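Local coordinates for putative NAD(P)H-flavin oxidoreductase (PDB 6WT2), which binds flavin mononucleotide and, as in related nitroreductases, probably uses NADH or NADPH to reduce nitro compounds such as chloramphenicol, at residues P169-N174 with V196-T201; H85-L90 with A200-R205; R44-S49 with Y150-N155. One frame throughout, in Å; residues are numbered along the deposited sequence.

Interaction 1 of 3, residues P169-N174 with V196-T201; sequences PVEGFN and VSVAAT. With FMN (flavin mononucleotide), chain G; NIO (nicotinic acid), chain H.
V170 and A199 form an antiparallel hydrogen-bonded pair: V170 N donates to A199 O (2.7 Å) and A199 N returns to V170 O (2.9 Å). P169 and A200 are the adjoining non-hydrogen-bonded pair, CA to CA 4.3 Å. Beyond V170 the chain leaves the sheet and turns at G172, the centre of an inverse gamma turn. Here it grips the flavin: E171 N donates to FMN N5 (3.0 Å, 158° at the hydrogen) and G172 N to FMN O4 (2.8 Å).

F173, with CG between the backbone N and the carbonyl carbon (chi1 53°), turns its ring toward strand 194-203. Its CE1 meets V196 CG1 at 3.7 Å, near the ring plane, and CE2 touches A199 CB. V198 CG2 packs on V170 O and E171 CG. P169 lays CB and CG against the flavin, CG 3.4 Å from FMN C9, while the extended E171 side chain brings OE2 3.2 Å from FMN C7M. Y150 OH holds that carboxylate, together with S49, W144 and Q148 of the second subunit.

In this nitroreductase-fold sheet the pairing joins strand 166-170, outermost in the sheet within this chain, to strand 194-203. Helix 138-162 packs on P169, V198 and A200, and helix 175-185 covers F173 and V196.

Interaction 2 of 3, residues H85-L90 with A200-R205; sequences HLVVFL and ATFGYR
Four backbone hydrogen bonds join H85 and V87 to F202 and A200, making two reciprocal antiparallel hydrogen-bonded pairs. In the first, H85 N donates to F202 O (3.0 Å) and F202 N returns to H85 O (2.9 Å). In the second, V87 N reaches A200 O at 2.9 Å with an almost straight 178° at the hydrogen, and A200 N donates to V87 O at 2.8 Å. L86 and T201 lie between them as the non-hydrogen-bonded pair. The axes of segments 85-90 and 200-203 approach to 4.8 Å, with N-to-C directions 159° apart, which describes regular neighbouring strands with a modest twist.

Weaker CA-H...O contacts supplement these bonds. T201 CA makes a bent CA-H...O contact with H85 O, and L86 CA one with A200 O, so each of these two oxygens takes a CA-H as well as an N-H.

Apolar contacts divide between the two faces. On the face of L86 and T201, the leucine CG is anti to the backbone N (chi1 168°), and CD1 reaches T201 CG2 at 4.0 Å. On the face of H85, V87, A200 and F202, V87 CG2 meets F202 CE2 at 3.9 Å. F89 brings CE2 to A200 CB (4.0 Å), the methyl lying at the edge of the ring, while V87 CG1 lies over one face of that ring, offset toward its rim.

T201 OG1 is hydrogen-bonded to Y25 OH. The pairing is interior to the sheet: strand 85-92 is flanked beyond it by strand 55-59, where V87 and F89 pack on F57, and helix 138-162 sets L153 and M156 against F89, A200 and F202.

Interaction 3 of 3, residues R44-S49 with Y150-N155; sequences RLSPSS and YIALGN. With FMN (flavin mononucleotide), chain K.
S46 OG (chi1 -70°) and N155 CG (chi1 -79°) both lie anti to their own carbonyl carbon, and from these positions N155 ND2 donates to S46 OG at 2.9 Å, with 175° at the hydrogen and the oxygen in the amide plane. This pins the loop after helix 33-44 to helix 138-162 of the nitroreductase fold. The hydroxyl is gripped a second time by L42 O, and the amide's other end, OD1, bonds T158 of the second subunit, which holds the amide at both of its polar atoms.

S46 OG also rests 3.4 Å from A152 CA. Next to it, P47 crosses I151, with P47 CD 3.8 Å from I151 CG2. P47 O is buried with no hydrogen-bond partner in the model.

The loop and helix together form one wall of an FMN pocket at the subunit interface, the flavin being hydrogen-bonded by R23, S21, G172 and E171 of the second subunit, among others. P47 CB lies 3.2 Å from FMN O3', on the ribityl chain, and I151 extends CD1 to 3.5 Å from FMN C8M, a methyl on the dimethylbenzene ring of the flavin.

In the fold
From the N terminus, interaction 3 begins first, in the loop after helix 33-44, and closes on helix 138-162, a span of about 100 residues. Interaction 2 opens inside that span, on strand 85-92, and closes beyond it on strand 194-203, so the two cross. Interaction 1 opens within the loop of interaction 2, after interaction 3 has closed, and ends on the same strand 194-203, sharing A200 and T201 with it. Interactions 1 and 2 thus place strand 194-203 between strands 166-170 and 85-92. L153, on the helical segment of interaction 3, packs on A200, shared by interactions 1 and 2, and on F89 of interaction 2. The FMN contacts in interactions 1 and 3 belong to two different flavins.

Interaction 1 of 3, residues P169-N174 with V196-T201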
loop_
_atom_site.group_PDB
_atom_site.type_symbol
_atom_site.label_atom_id
_atom_site.label_comp_id
_atom_site.label_asym_id
_atom_site.label_seq_id
_atom_site.Cartn_x
_atom_site.Cartn_y
_atom_site.Cartn_z
ATOM N N PRO A 169 1.664 -7.663 9.054
ATOM C CA PRO A 169 2.680 -6.851 8.374
ATOM C C PRO A 169 3.803 -6.530 9.350
ATOM O O PRO A 169 3.590 -6.442 10.561
ATOM C CB PRO A 169 1.911 -5.579 7.968
ATOM C CG PRO A 169 0.559 -5.628 8.739
ATOM C CD PRO A 169 0.594 -6.837 9.644
ATOM N N VAL A 170 5.019 -6.366 8.821
ATOM C CA VAL A 170 6.191 -6.248 9.692
ATOM C C VAL A 170 7.161 -5.206 9.147
ATOM O O VAL A 170 7.725 -5.383 8.056
ATOM C CB VAL A 170 6.931 -7.587 9.876
ATOM C CG1 VAL A 170 8.171 -7.374 10.757
ATOM C CG2 VAL A 170 6.016 -8.641 10.502
ATOM N N GLU A 171 7.394 -4.148 9.933
ATOM C CA GLU A 171 8.502 -3.222 9.743
ATOM C C GLU A 171 9.524 -3.307 10.863
ATOM O O GLU A 171 10.569 -2.652 10.779
ATOM C CB GLU A 171 8.001 -1.764 9.656
ATOM C CG GLU A 171 7.429 -1.360 8.305
ATOM C CD GLU A 171 6.769 0.019 8.375
ATOM O OE1 GLU A 171 6.774 0.619 9.473
ATOM O OE2 GLU A 171 6.248 0.505 7.353
ATOM N N GLY A 172 9.247 -4.087 11.907
ATOM C CA GLY A 172 10.074 -4.074 13.097
ATOM C C GLY A 172 11.346 -4.891 12.973
ATOM O O GLY A 172 11.502 -5.933 13.619
ATOM N N PHE A 173 12.273 -4.419 12.146
ATOM C CA PHE A 173 13.567 -5.067 12.020
ATOM C C PHE A 173 14.586 -4.033 11.583
ATOM O O PHE A 173 14.236 -2.978 11.050
ATOM C CB PHE A 173 13.515 -6.230 11.035
ATOM C CG PHE A 173 12.946 -5.865 9.682
ATOM C CD1 PHE A 173 13.767 -5.357 8.684
ATOM C CD2 PHE A 173 11.604 -6.067 9.403
ATOM C CE1 PHE A 173 13.262 -5.037 7.439
ATOM C CE2 PHE A 173 11.088 -5.763 8.154
ATOM C CZ PHE A 173 11.918 -5.236 7.171
ATOM N N ASN A 174 15.856 -4.341 11.823
ATOM C CA ASN A 174 16.912 -3.467 11.337
ATOM C C ASN A 174 17.039 -3.636 9.830
ATOM O O ASN A 174 17.359 -4.724 9.336
ATOM C CB ASN A 174 18.234 -3.766 12.038
ATOM C CG ASN A 174 19.312 -2.764 11.673
ATOM O OD1 ASN A 174 19.952 -2.878 10.629
ATOM N ND2 ASN A 174 19.512 -1.771 12.528
ATOM N N VAL A 196 15.305 -3.725 0.630
ATOM C CA VAL A 196 14.231 -4.244 1.469
ATOM C C VAL A 196 13.218 -3.144 1.769
ATOM O O VAL A 196 13.578 -2.014 2.120
ATOM C CB VAL A 196 14.800 -4.858 2.754
ATOM C CG1 VAL A 196 13.681 -5.120 3.748
ATOM C CG2 VAL A 196 15.563 -6.163 2.404
ATOM N N SER A 197 11.941 -3.478 1.619
ATOM C CA SER A 197 10.827 -2.549 1.738
ATOM C C SER A 197 10.000 -2.759 2.999
ATOM O O SER A 197 9.774 -1.815 3.772
ATOM C CB SER A 197 9.919 -2.684 0.507
ATOM O OG SER A 197 8.783 -1.857 0.658
ATOM N N VAL A 198 9.535 -3.993 3.214
ATOM C CA VAL A 198 8.603 -4.361 4.279
ATOM C C VAL A 198 8.536 -5.886 4.296
ATOM O O VAL A 198 8.999 -6.542 3.355
ATOM C CB VAL A 198 7.214 -3.725 4.034
ATOM C CG1 VAL A 198 6.578 -4.338 2.785
ATOM C CG2 VAL A 198 6.291 -3.815 5.281
ATOM N N ALA A 199 7.999 -6.470 5.368
ATOM C CA ALA A 199 7.830 -7.918 5.453
ATOM C C ALA A 199 6.409 -8.234 5.904
ATOM O O ALA A 199 5.664 -7.356 6.352
ATOM C CB ALA A 199 8.856 -8.555 6.407
ATOM N N ALA A 200 6.030 -9.503 5.761
ATOM C CA ALA A 200 4.748 -9.990 6.252
ATOM C C ALA A 200 4.880 -11.458 6.636
ATOM O O ALA A 200 5.564 -12.214 5.954
ATOM C CB ALA A 200 3.649 -9.846 5.201
ATOM N N THR A 201 4.207 -11.853 7.711
ATOM C CA THR A 201 4.085 -13.249 8.092
ATOM C C THR A 201 2.692 -13.753 7.738
ATOM O O THR A 201 1.737 -12.982 7.666
ATOM C CB THR A 201 4.351 -13.439 9.596
ATOM O OG1 THR A 201 3.407 -12.676 10.375
ATOM C CG2 THR A 201 5.756 -12.968 9.943
HETATM N N1 FMN G . 3.046 -5.572 14.176
HETATM C C2 FMN G . 4.065 -6.124 14.881
HETATM O O2 FMN G . 3.784 -6.796 15.899
HETATM N N3 FMN G . 5.354 -6.009 14.513
HETATM C C4 FMN G . 5.738 -5.270 13.462
HETATM O O4 FMN G . 6.927 -5.223 13.074
HETATM C C4A FMN G . 4.688 -4.622 12.659
HETATM N N5 FMN G . 5.016 -3.791 11.652
HETATM C C5A FMN G . 4.039 -3.275 10.858
HETATM C C6 FMN G . 4.392 -2.699 9.634
HETATM C C7 FMN G . 3.399 -2.169 8.824
HETATM C C7M FMN G . 3.748 -1.525 7.501
HETATM C C8 FMN G . 1.974 -2.268 9.230
HETATM C C8M FMN G . 0.901 -1.784 8.284
HETATM C C9 FMN G . 1.619 -2.902 10.415
HETATM C C9A FMN G . 2.606 -3.470 11.212
HETATM N N10 FMN G . 2.262 -4.162 12.395
HETATM C C10 FMN G . 3.295 -4.713 13.163
HETATM C "C1'" FMN G . 0.856 -4.348 12.777
HETATM C "C2'" FMN G . 0.248 -3.093 13.420
HETATM O "O2'" FMN G . 0.713 -2.914 14.782
HETATM C "C3'" FMN G . -1.268 -3.238 13.318
HETATM O "O3'" FMN G . -1.627 -3.245 11.922
HETATM C "C4'" FMN G . -2.085 -2.131 13.995
HETATM O "O4'" FMN G . -1.750 -2.063 15.376
HETATM C "C5'" FMN G . -3.576 -2.389 13.835
HETATM O "O5'" FMN G . -3.938 -3.653 14.381
HETATM P P FMN G . -4.706 -4.704 13.430
HETATM O O1P FMN G . -3.795 -4.743 12.227
HETATM O O2P FMN G . -4.810 -6.016 14.154
HETATM O O3P FMN G . -6.040 -4.121 13.062
HETATM N N NIO H . 7.551 -2.605 15.632
HETATM C C1 NIO H . 6.253 -2.756 15.916
HETATM C C2 NIO H . 5.297 -2.128 15.132
HETATM C C3 NIO H . 5.674 -1.348 14.051
HETATM C C4 NIO H . 7.024 -1.204 13.788
HETATM C C5 NIO H . 7.945 -1.850 14.599
HETATM C C6 NIO H . 3.848 -2.295 15.447
HETATM O O1 NIO H . 3.031 -1.899 14.610
HETATM O O2 NIO H . 3.510 -2.825 16.524
#

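Interaction 2 of 3, residues H85-L90 with A200-R205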
loop_
_atom_site.group_PDB
_atom_site.type_symbol
_atom_site.label_atom_id
_atom_site.label_comp_id
_atom_site.label_asym_id
_atom_site.label_seq_id
_atom_site.Cartn_x
_atom_site.Cartn_y
_atom_site.Cartn_z
ATOM N N HIS A 85 4.559 -19.104 6.708
ATOM C CA HIS A 85 5.303 -18.448 5.651
ATOM C C HIS A 85 5.742 -17.059 6.090
ATOM O O HIS A 85 5.088 -16.409 6.908
ATOM C CB HIS A 85 4.466 -18.339 4.362
ATOM C CG HIS A 85 4.309 -19.632 3.621
ATOM N ND1 HIS A 85 3.573 -20.688 4.113
ATOM C CD2 HIS A 85 4.772 -20.025 2.410
ATOM C CE1 HIS A 85 3.601 -21.684 3.240
ATOM N NE2 HIS A 85 4.317 -21.305 2.196
ATOM N N LEU A 86 6.869 -16.623 5.530
ATOM C CA LEU A 86 7.379 -15.266 5.672
ATOM C C LEU A 86 7.719 -14.724 4.290
ATOM O O LEU A 86 8.378 -15.408 3.500
ATOM C CB LEU A 86 8.620 -15.245 6.564
ATOM C CG LEU A 86 9.461 -13.972 6.601
ATOM C CD1 LEU A 86 8.704 -12.802 7.213
ATOM C CD2 LEU A 86 10.754 -14.245 7.376
ATOM N N VAL A 87 7.276 -13.504 4.002
ATOM C CA VAL A 87 7.592 -12.815 2.752
ATOM C C VAL A 87 8.304 -11.519 3.108
ATOM O O VAL A 87 7.816 -10.742 3.939
ATOM C CB VAL A 87 6.328 -12.533 1.916
ATOM C CG1 VAL A 87 6.683 -11.770 0.631
ATOM C CG2 VAL A 87 5.607 -13.832 1.569
ATOM N N VAL A 88 9.467 -11.305 2.515
ATOM C CA VAL A 88 10.177 -10.038 2.603
ATOM C C VAL A 88 10.049 -9.386 1.236
ATOM O O VAL A 88 10.451 -9.974 0.221
ATOM C CB VAL A 88 11.650 -10.230 2.994
ATOM C CG1 VAL A 88 12.376 -8.882 3.000
ATOM C CG2 VAL A 88 11.761 -10.952 4.355
ATOM N N PHE A 89 9.480 -8.190 1.209
ATOM C CA PHE A 89 9.236 -7.456 -0.022
ATOM C C PHE A 89 10.459 -6.626 -0.374
ATOM O O PHE A 89 10.974 -5.878 0.463
ATOM C CB PHE A 89 8.015 -6.540 0.120
ATOM C CG PHE A 89 6.715 -7.268 0.320
ATOM C CD1 PHE A 89 5.831 -7.430 -0.732
ATOM C CD2 PHE A 89 6.368 -7.776 1.571
ATOM C CE1 PHE A 89 4.621 -8.084 -0.548
ATOM C CE2 PHE A 89 5.171 -8.449 1.763
ATOM C CZ PHE A 89 4.290 -8.590 0.710
ATOM N N LEU A 90 10.925 -6.766 -1.612
ATOM C CA LEU A 90 11.981 -5.927 -2.153
ATOM C C LEU A 90 11.377 -4.898 -3.096
ATOM O O LEU A 90 10.425 -5.193 -3.820
ATOM C CB LEU A 90 13.006 -6.756 -2.936
ATOM C CG LEU A 90 13.583 -7.970 -2.222
ATOM C CD1 LEU A 90 14.574 -8.691 -3.203
ATOM C CD2 LEU A 90 14.236 -7.583 -0.908
ATOM N N ALA A 200 6.030 -9.503 5.761
ATOM C CA ALA A 200 4.748 -9.990 6.252
ATOM C C ALA A 200 4.880 -11.458 6.636
ATOM O O ALA A 200 5.564 -12.214 5.954
ATOM C CB ALA A 200 3.649 -9.846 5.201
ATOM N N THR A 201 4.207 -11.853 7.711
ATOM C CA THR A 201 4.085 -13.249 8.092
ATOM C C THR A 201 2.692 -13.753 7.738
ATOM O O THR A 201 1.737 -12.982 7.666
ATOM C CB THR A 201 4.351 -13.439 9.596
ATOM O OG1 THR A 201 3.407 -12.676 10.375
ATOM C CG2 THR A 201 5.756 -12.968 9.943
ATOM N N PHE A 202 2.582 -15.063 7.528
ATOM C CA PHE A 202 1.309 -15.699 7.213
ATOM C C PHE A 202 1.218 -17.042 7.906
ATOM O O PHE A 202 2.209 -17.776 7.985
ATOM C CB PHE A 202 1.123 -15.944 5.709
ATOM C CG PHE A 202 1.141 -14.700 4.876
ATOM C CD1 PHE A 202 -0.040 -14.059 4.540
ATOM C CD2 PHE A 202 2.340 -14.189 4.400
ATOM C CE1 PHE A 202 -0.020 -12.904 3.768
ATOM C CE2 PHE A 202 2.367 -13.034 3.625
ATOM C CZ PHE A 202 1.186 -12.385 3.317
ATOM N N GLY A 203 0.012 -17.382 8.345
ATOM C CA GLY A 203 -0.209 -18.666 8.986
ATOM C C GLY A 203 -1.597 -18.734 9.585
ATOM O O GLY A 203 -2.512 -18.031 9.152
ATOM N N TYR A 204 -1.735 -19.594 10.584
ATOM C CA TYR A 204 -2.988 -19.792 11.289
ATOM C C TYR A 204 -2.791 -19.427 12.754
ATOM O O TYR A 204 -1.867 -19.929 13.401
ATOM C CB TYR A 204 -3.459 -21.235 11.127
ATOM C CG TYR A 204 -3.699 -21.615 9.686
ATOM C CD1 TYR A 204 -4.915 -21.325 9.075
ATOM C CD2 TYR A 204 -2.710 -22.248 8.930
ATOM C CE1 TYR A 204 -5.150 -21.661 7.750
ATOM C CE2 TYR A 204 -2.939 -22.595 7.592
ATOM C CZ TYR A 204 -4.168 -22.296 7.018
ATOM O OH TYR A 204 -4.420 -22.613 5.705
ATOM N N ARG A 205 -3.661 -18.561 13.270
ATOM C CA ARG A 205 -3.477 -18.005 14.604
ATOM C C ARG A 205 -3.582 -19.089 15.673
ATOM O O ARG A 205 -4.341 -20.052 15.547
ATOM C CB ARG A 205 -4.510 -16.911 14.878
ATOM C CG ARG A 205 -5.935 -17.422 15.030
ATOM C CD ARG A 205 -6.945 -16.295 14.898
ATOM N NE ARG A 205 -8.312 -16.801 14.951
ATOM C CZ ARG A 205 -9.051 -17.075 13.879
ATOM N NH1 ARG A 205 -8.553 -16.878 12.666
ATOM N NH2 ARG A 205 -10.290 -17.534 14.018
#

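Interaction 3 of 3, residues R44-S49 with Y150-N155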
loop_
_atom_site.group_PDB
_atom_site.type_symbol
_atom_site.label_atom_id
_atom_site.label_comp_id
_atom_site.label_asym_id
_atom_site.label_seq_id
_atom_site.Cartn_x
_atom_site.Cartn_y
_atom_site.Cartn_z
ATOM N N ARG A 44 1.126 -10.416 -7.182
ATOM C CA ARG A 44 1.455 -10.309 -8.604
ATOM C C ARG A 44 0.472 -9.406 -9.341
ATOM O O ARG A 44 0.868 -8.556 -10.147
ATOM C CB ARG A 44 1.468 -11.699 -9.244
ATOM C CG ARG A 44 1.449 -11.672 -10.763
ATOM C CD ARG A 44 1.835 -13.018 -11.368
ATOM N NE ARG A 44 1.941 -12.893 -12.823
ATOM C CZ ARG A 44 0.951 -13.131 -13.677
ATOM N NH1 ARG A 44 -0.227 -13.547 -13.236
ATOM N NH2 ARG A 44 1.143 -12.954 -14.976
ATOM N N LEU A 45 -0.818 -9.596 -9.096
ATOM C CA LEU A 45 -1.843 -8.870 -9.829
ATOM C C LEU A 45 -2.094 -7.461 -9.296
ATOM O O LEU A 45 -2.925 -6.738 -9.869
ATOM C CB LEU A 45 -3.140 -9.672 -9.814
ATOM C CG LEU A 45 -3.112 -11.059 -10.444
ATOM C CD1 LEU A 45 -4.437 -11.760 -10.201
ATOM C CD2 LEU A 45 -2.790 -10.988 -11.955
ATOM N N SER A 46 -1.399 -7.043 -8.240
ATOM C CA SER A 46 -1.653 -5.733 -7.673
ATOM C C SER A 46 -1.277 -4.661 -8.692
ATOM O O SER A 46 -0.432 -4.896 -9.558
ATOM C CB SER A 46 -0.866 -5.527 -6.379
ATOM O OG SER A 46 -1.390 -6.338 -5.337
ATOM N N PRO A 47 -1.907 -3.494 -8.631
ATOM C CA PRO A 47 -1.526 -2.401 -9.525
ATOM C C PRO A 47 -0.259 -1.726 -9.027
ATOM O O PRO A 47 0.154 -1.878 -7.878
ATOM C CB PRO A 47 -2.722 -1.452 -9.445
ATOM C CG PRO A 47 -3.204 -1.629 -8.025
ATOM C CD PRO A 47 -3.000 -3.092 -7.713
ATOM N N SER A 48 0.332 -0.943 -9.915
ATOM C CA SER A 48 1.525 -0.174 -9.604
ATOM C C SER A 48 1.583 1.009 -10.551
ATOM O O SER A 48 1.094 0.938 -11.686
ATOM C CB SER A 48 2.800 -1.015 -9.737
ATOM O OG SER A 48 2.869 -1.611 -11.016
ATOM N N SER A 49 2.214 2.080 -10.080
ATOM C CA SER A 49 2.418 3.261 -10.907
ATOM C C SER A 49 3.102 2.868 -12.212
ATOM O O SER A 49 4.084 2.126 -12.201
ATOM C CB SER A 49 3.264 4.284 -10.148
ATOM O OG SER A 49 3.405 5.480 -10.898
ATOM N N TYR A 150 3.657 -1.607 -0.912
ATOM C CA TYR A 150 2.679 -1.651 0.168
ATOM C C TYR A 150 1.270 -1.901 -0.366
ATOM O O TYR A 150 0.399 -2.345 0.398
ATOM C CB TYR A 150 2.742 -0.362 0.987
ATOM C CG TYR A 150 3.839 -0.323 2.048
ATOM C CD1 TYR A 150 3.524 -0.193 3.404
ATOM C CD2 TYR A 150 5.177 -0.400 1.698
ATOM C CE1 TYR A 150 4.522 -0.143 4.378
ATOM C CE2 TYR A 150 6.178 -0.356 2.666
ATOM C CZ TYR A 150 5.847 -0.231 3.994
ATOM O OH TYR A 150 6.841 -0.185 4.947
ATOM N N ILE A 151 1.025 -1.615 -1.651
ATOM C CA ILE A 151 -0.225 -2.036 -2.278
ATOM C C ILE A 151 -0.292 -3.553 -2.333
ATOM O O ILE A 151 -1.288 -4.163 -1.936
ATOM C CB ILE A 151 -0.354 -1.441 -3.689
ATOM C CG1 ILE A 151 -0.207 0.077 -3.656
ATOM C CG2 ILE A 151 -1.665 -1.884 -4.325
ATOM C CD1 ILE A 151 -0.250 0.685 -5.062
ATOM N N ALA A 152 0.771 -4.181 -2.850
ATOM C CA ALA A 152 0.823 -5.639 -2.902
ATOM C C ALA A 152 0.716 -6.238 -1.512
ATOM O O ALA A 152 0.007 -7.228 -1.309
ATOM C CB ALA A 152 2.116 -6.096 -3.570
ATOM N N LEU A 153 1.425 -5.653 -0.543
ATOM C CA LEU A 153 1.309 -6.096 0.844
ATOM C C LEU A 153 -0.142 -6.075 1.319
ATOM O O LEU A 153 -0.658 -7.083 1.817
ATOM C CB LEU A 153 2.180 -5.217 1.738
ATOM C CG LEU A 153 1.969 -5.395 3.247
ATOM C CD1 LEU A 153 2.674 -6.647 3.695
ATOM C CD2 LEU A 153 2.475 -4.172 3.993
ATOM N N GLY A 154 -0.813 -4.926 1.173
ATOM C CA GLY A 154 -2.204 -4.824 1.599
ATOM C C GLY A 154 -3.105 -5.862 0.952
ATOM O O GLY A 154 -3.925 -6.493 1.625
ATOM N N ASN A 155 -2.942 -6.073 -0.358
ATOM C CA ASN A 155 -3.800 -7.003 -1.089
ATOM C C ASN A 155 -3.564 -8.450 -0.670
ATOM O O ASN A 155 -4.519 -9.215 -0.494
ATOM C CB ASN A 155 -3.578 -6.848 -2.590
ATOM C CG ASN A 155 -4.306 -5.658 -3.166
ATOM O OD1 ASN A 155 -5.322 -5.200 -2.616
ATOM N ND2 ASN A 155 -3.819 -5.165 -4.302
HETATM N N1 FMN K . -3.168 5.417 -14.179
HETATM C C2 FMN K . -3.450 6.602 -14.790
HETATM O O2 FMN K . -4.062 6.565 -15.875
HETATM N N3 FMN K . -2.982 7.783 -14.347
HETATM C C4 FMN K . -2.274 7.886 -13.206
HETATM O O4 FMN K . -1.930 8.990 -12.739
HETATM C C4A FMN K . -1.987 6.654 -12.456
HETATM N N5 FMN K . -1.152 6.669 -11.400
HETATM C C5A FMN K . -0.988 5.549 -10.670
HETATM C C6 FMN K . -0.452 5.657 -9.389
HETATM C C7 FMN K . -0.252 4.498 -8.659
HETATM C C7M FMN K . 0.320 4.599 -7.273
HETATM C C8 FMN K . -0.811 3.211 -9.144
HETATM C C8M FMN K . -0.723 1.956 -8.317
HETATM C C9 FMN K . -1.352 3.109 -10.421
HETATM C C9A FMN K . -1.546 4.253 -11.150
HETATM N N10 FMN K . -2.181 4.176 -12.405
HETATM C C10 FMN K . -2.408 5.381 -13.079
HETATM C "C1'" FMN K . -2.718 2.909 -12.912
HETATM C "C2'" FMN K . -1.596 2.015 -13.478
HETATM O "O2'" FMN K . -1.211 2.490 -14.775
HETATM C "C3'" FMN K . -2.134 0.602 -13.590
HETATM O "O3'" FMN K . -2.365 0.114 -12.265
HETATM C "C4'" FMN K . -1.164 -0.347 -14.297
HETATM O "O4'" FMN K . -0.924 0.180 -15.607
HETATM C "C5'" FMN K . -1.769 -1.741 -14.390
HETATM O "O5'" FMN K . -3.093 -1.644 -14.920
HETATM P P FMN K . -4.313 -2.311 -14.110
HETATM O O1P FMN K . -3.911 -3.745 -13.928
HETATM O O2P FMN K . -5.521 -2.063 -14.966
HETATM O O3P FMN K . -4.322 -1.494 -12.828
#